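Local structure of exosome complex exonuclease RRP46 homolog (Oryza sativa Japonica Group, 3HKM) at residues C118-C123 with H136-I141; I62-K67 with T83-L88. The protein binds double-stranded DNA and single-stranded RNA, shows DNase and phosphorolytic RNase activity in vitro, and is probably a component of the exosome 3'->5' exoribonuclease complex. All blocks are in the same frame, centred on the assembly; numbering follows the deposited sequence.

Contact 1 of 2, residues C118-C123 with H136-I141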
# COMPACT_ATOMS: atom_id res chain seq x y z
N CYS A 118 -4.04 1.58 -0.68
CA CYS A 118 -4.25 2.04 0.69
C CYS A 118 -3.50 1.15 1.68
O CYS A 118 -2.78 1.65 2.56
CB CYS A 118 -5.74 2.09 1.03
SG CYS A 118 -6.11 2.66 2.71
N ALA A 119 -3.68 -0.17 1.54
CA ALA A 119 -3.02 -1.13 2.42
C ALA A 119 -1.50 -1.01 2.34
O ALA A 119 -0.81 -1.16 3.35
CB ALA A 119 -3.46 -2.55 2.08
N ILE A 120 -0.99 -0.75 1.14
CA ILE A 120 0.43 -0.51 0.93
C ILE A 120 0.96 0.70 1.73
O ILE A 120 1.91 0.59 2.50
CB ILE A 120 0.73 -0.35 -0.58
CG1 ILE A 120 0.51 -1.69 -1.29
CG2 ILE A 120 2.16 0.16 -0.81
CD1 ILE A 120 0.88 -1.70 -2.76
N ASN A 121 0.33 1.85 1.54
CA ASN A 121 0.69 3.07 2.27
C ASN A 121 0.59 2.89 3.79
O ASN A 121 1.46 3.34 4.54
CB ASN A 121 -0.23 4.21 1.85
CG ASN A 121 -0.10 4.55 0.38
OD1 ASN A 121 -1.08 4.84 -0.28
ND2 ASN A 121 1.12 4.51 -0.12
N ALA A 122 -0.49 2.27 4.22
CA ALA A 122 -0.71 1.95 5.63
C ALA A 122 0.47 1.17 6.20
O ALA A 122 0.92 1.44 7.32
CB ALA A 122 -1.98 1.13 5.76
N CYS A 123 0.95 0.20 5.43
CA CYS A 123 1.98 -0.71 5.89
C CYS A 123 3.33 -0.04 5.89
O CYS A 123 4.18 -0.35 6.72
CB CYS A 123 2.02 -1.96 5.02
SG CYS A 123 0.77 -3.17 5.48
N HIS A 136 13.69 2.78 1.36
CA HIS A 136 13.00 3.99 0.94
C HIS A 136 11.53 3.83 1.28
O HIS A 136 11.07 2.72 1.57
CB HIS A 136 13.15 4.19 -0.57
CG HIS A 136 12.97 2.93 -1.36
ND1 HIS A 136 11.75 2.31 -1.50
CD2 HIS A 136 13.87 2.16 -2.01
CE1 HIS A 136 11.90 1.21 -2.22
NE2 HIS A 136 13.18 1.10 -2.55
N LEU A 137 10.79 4.93 1.26
CA LEU A 137 9.34 4.90 1.43
C LEU A 137 8.66 4.25 0.22
O LEU A 137 9.14 4.36 -0.91
CB LEU A 137 8.80 6.33 1.57
CG LEU A 137 8.60 6.95 2.95
CD1 LEU A 137 9.81 6.75 3.85
CD2 LEU A 137 8.26 8.41 2.80
N ALA A 138 7.54 3.58 0.47
CA ALA A 138 6.66 3.13 -0.60
C ALA A 138 5.37 3.95 -0.58
O ALA A 138 4.66 3.99 0.42
CB ALA A 138 6.36 1.65 -0.47
N VAL A 139 5.09 4.62 -1.69
CA VAL A 139 3.87 5.41 -1.82
C VAL A 139 3.06 4.88 -3.01
O VAL A 139 3.48 4.97 -4.16
CB VAL A 139 4.18 6.93 -1.96
CG1 VAL A 139 3.00 7.69 -2.54
CG2 VAL A 139 4.57 7.52 -0.62
N ALA A 140 1.90 4.29 -2.72
CA ALA A 140 1.10 3.63 -3.75
C ALA A 140 -0.13 4.46 -4.13
O ALA A 140 -0.70 5.13 -3.28
CB ALA A 140 0.68 2.24 -3.29
N ILE A 141 -0.52 4.39 -5.39
CA ILE A 141 -1.69 5.13 -5.87
C ILE A 141 -2.48 4.31 -6.90
O ILE A 141 -1.91 3.82 -7.87
CB ILE A 141 -1.30 6.48 -6.51
CG1 ILE A 141 -0.56 7.37 -5.51
CG2 ILE A 141 -2.53 7.18 -7.05
CD1 ILE A 141 -0.08 8.68 -6.09
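N121 and V139 mark the closest backbone approach of helix 118-123 to strand 138-141, with their CA atoms 5.7 Å apart. The two axes come within 7.0 Å and run nearly antiparallel, at 162°. This is near enough for the small side chain of A140 to reach the helix directly. Its CB, directed at the helix, is met by I120 through three atoms: CG2 at 3.6 Å, CB almost as near, and CD1 a little farther away. With CG1 anti to the carbonyl carbon (chi1 -68°), I120 has CG2 anti to its backbone N, and that methyl makes the closest apolar contact; it also approaches A138 CB, at 4.5 Å.

N121 carries the polar half of the interface. Its CG lies 3.7 Å from A140 N and 3.8 Å from A140 O, so the amide sits against the peptide groups of the strand. The modelled amide is probably turned over, and its ND2 is 2.7 Å from A140 N; turned back, the side chain may hydrogen-bond to A140 N and O. An alanine here would remove this amide and would probably leave the A140 backbone without the polar group lying against it. A138 O is buried by the contact and has no partner in the model.

Strand 138-145 pairs antiparallel with 165-172, V139 bonding to F171, while the V139 side chain packs on S219 and I222 of helix 205-229. From helix 115-130, C118 and A122 reach strands 29-35 and 38-49, which places this helix of the RNase PH domain between the two sheets.

Contact 2 of 2, residues I62-K67 with T83-L88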
# COMPACT_ATOMS: atom_id res chain seq x y z
N ILE A 62 10.49 -10.84 6.19
CA ILE A 62 9.28 -10.05 6.31
C ILE A 62 8.12 -10.94 5.88
O ILE A 62 8.17 -11.55 4.82
CB ILE A 62 9.33 -8.76 5.44
CG1 ILE A 62 10.15 -7.66 6.14
CG2 ILE A 62 7.93 -8.22 5.19
CD1 ILE A 62 11.64 -7.86 6.11
N GLU A 63 7.11 -11.07 6.74
CA GLU A 63 5.96 -11.91 6.46
C GLU A 63 4.66 -11.12 6.59
O GLU A 63 4.60 -10.17 7.37
CB GLU A 63 5.95 -13.12 7.41
CG GLU A 63 7.29 -13.84 7.44
CD GLU A 63 7.20 -15.25 7.99
OE1 GLU A 63 6.26 -15.52 8.77
OE2 GLU A 63 8.07 -16.08 7.64
N VAL A 64 3.63 -11.50 5.83
CA VAL A 64 2.39 -10.73 5.79
C VAL A 64 1.13 -11.59 5.73
O VAL A 64 1.04 -12.55 4.96
CB VAL A 64 2.39 -9.73 4.60
CG1 VAL A 64 1.29 -8.69 4.78
CG2 VAL A 64 3.75 -9.07 4.46
N VAL A 65 0.14 -11.24 6.54
CA VAL A 65 -1.16 -11.88 6.47
C VAL A 65 -2.23 -10.82 6.25
O VAL A 65 -2.34 -9.86 7.01
CB VAL A 65 -1.47 -12.78 7.71
CG1 VAL A 65 -0.49 -12.52 8.84
CG2 VAL A 65 -2.92 -12.64 8.16
N TRP A 66 -2.98 -11.00 5.16
CA TRP A 66 -4.02 -10.09 4.75
C TRP A 66 -5.33 -10.61 5.31
O TRP A 66 -5.71 -11.75 5.05
CB TRP A 66 -4.08 -10.04 3.22
CG TRP A 66 -4.34 -8.69 2.63
CD1 TRP A 66 -3.40 -7.76 2.23
CD2 TRP A 66 -5.61 -8.10 2.36
NE1 TRP A 66 -4.02 -6.65 1.74
CE2 TRP A 66 -5.38 -6.83 1.80
CE3 TRP A 66 -6.93 -8.53 2.53
CZ2 TRP A 66 -6.41 -5.98 1.41
CZ3 TRP A 66 -7.95 -7.70 2.14
CH2 TRP A 66 -7.69 -6.43 1.59
N LYS A 67 -6.03 -9.79 6.08
CA LYS A 67 -7.26 -10.21 6.74
C LYS A 67 -8.46 -9.39 6.26
O LYS A 67 -8.45 -8.17 6.36
CB LYS A 67 -7.11 -10.11 8.27
CG LYS A 67 -5.76 -10.63 8.79
CD LYS A 67 -5.88 -11.41 10.09
CE LYS A 67 -5.93 -10.52 11.31
NZ LYS A 67 -5.76 -11.33 12.57
N THR A 83 0.90 -9.37 -3.44
CA THR A 83 1.52 -8.15 -3.95
C THR A 83 2.15 -7.37 -2.80
O THR A 83 3.30 -6.93 -2.90
CB THR A 83 0.51 -7.27 -4.71
OG1 THR A 83 -0.18 -8.06 -5.68
CG2 THR A 83 1.24 -6.13 -5.41
N LEU A 84 1.39 -7.21 -1.72
CA LEU A 84 1.85 -6.52 -0.51
C LEU A 84 3.15 -7.11 0.04
O LEU A 84 4.07 -6.37 0.39
CB LEU A 84 0.74 -6.55 0.55
CG LEU A 84 0.89 -5.75 1.85
CD1 LEU A 84 1.21 -4.29 1.58
CD2 LEU A 84 -0.39 -5.89 2.66
N LYS A 85 3.24 -8.44 0.10
CA LYS A 85 4.45 -9.13 0.57
C LYS A 85 5.64 -8.86 -0.36
O LYS A 85 6.75 -8.62 0.09
CB LYS A 85 4.19 -10.64 0.73
CG LYS A 85 5.05 -11.38 1.79
CD LYS A 85 4.81 -12.90 1.74
CE LYS A 85 5.33 -13.66 2.98
NZ LYS A 85 4.29 -13.97 4.02
N ARG A 86 5.40 -8.90 -1.67
CA ARG A 86 6.42 -8.56 -2.66
C ARG A 86 6.93 -7.15 -2.46
O ARG A 86 8.13 -6.90 -2.51
CB ARG A 86 5.84 -8.63 -4.08
CG ARG A 86 5.97 -9.96 -4.80
CD ARG A 86 4.88 -10.10 -5.89
NE ARG A 86 4.99 -9.14 -7.00
CZ ARG A 86 4.53 -7.89 -6.99
NH1 ARG A 86 3.92 -7.39 -5.93
NH2 ARG A 86 4.69 -7.12 -8.07
N THR A 87 5.99 -6.23 -2.27
CA THR A 87 6.29 -4.80 -2.15
C THR A 87 7.06 -4.48 -0.88
O THR A 87 8.01 -3.70 -0.90
CB THR A 87 4.98 -3.97 -2.14
OG1 THR A 87 4.17 -4.31 -3.27
CG2 THR A 87 5.31 -2.49 -2.17
N LEU A 88 6.64 -5.08 0.23
CA LEU A 88 7.26 -4.81 1.52
C LEU A 88 8.65 -5.40 1.59
O LEU A 88 9.59 -4.72 1.99
CB LEU A 88 6.40 -5.34 2.66
CG LEU A 88 5.10 -4.59 2.95
CD1 LEU A 88 4.60 -5.03 4.29
CD2 LEU A 88 5.32 -3.09 2.93
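W66 meets L84 at the edge of its indole, where L84 CD2 lies near the ring plane, 3.6 Å from W66 CD1; the helix segment thus reaches the ring's rim, and the two side chains cross at about a right angle. The other flat group, the R86 guanidinium, has T83 C in plane at its edge and gives T83 O a weak bond from NH1.

V64 carries the middle. Its CG1 packs 3.9 Å from L84 CD2, and its CG2 lies 3.8 Å from K85 CG and 4.1 Å from L88 CD1. Farther along the strand, I62 CG2 meets L88 CB at 4.1 Å. K85 slides past V64 in the opposite direction and bends at chi4 (98°), bringing NZ 3.1 Å from V64 N. Both are donors, so this is no hydrogen bond. E63 OE1, 5.4 Å from K85 NZ, is not in contact with it but may still attract the ammonium electrostatically.

The pair forms the first strand and the helix of a beta-alpha-beta unit, strand 61-67, helix 77-91, strand 100-110, whose strands are parallel neighbours. E81 OE1 and Q89 NE2 of this helix bond to W66 N and I62 O, and L84 and L88 also pack on I120 and L127 of helix 115-130.

Overall arrangement
Both contacts are buried, but contact 1 lies nearer the middle of the chain, with its centre about 4 Å from the chain centre against about 10 Å for contact 2. Each sets a helix nearly antiparallel to a strand, though of different sheets: contact 2 uses an outermost strand of the five-stranded sheet, contact 1 an inner strand of the four-stranded one. They meet helix to helix, L84 CD1 lying 3.9 Å from I120 CA. Contact 2 buries more surface, 342 Å² against 212 Å², through valine, isoleucine, leucine and tryptophan side chains with a partly exposed lysine at its margin; contact 1 sets one isoleucine against two alanines, beside a buried amide.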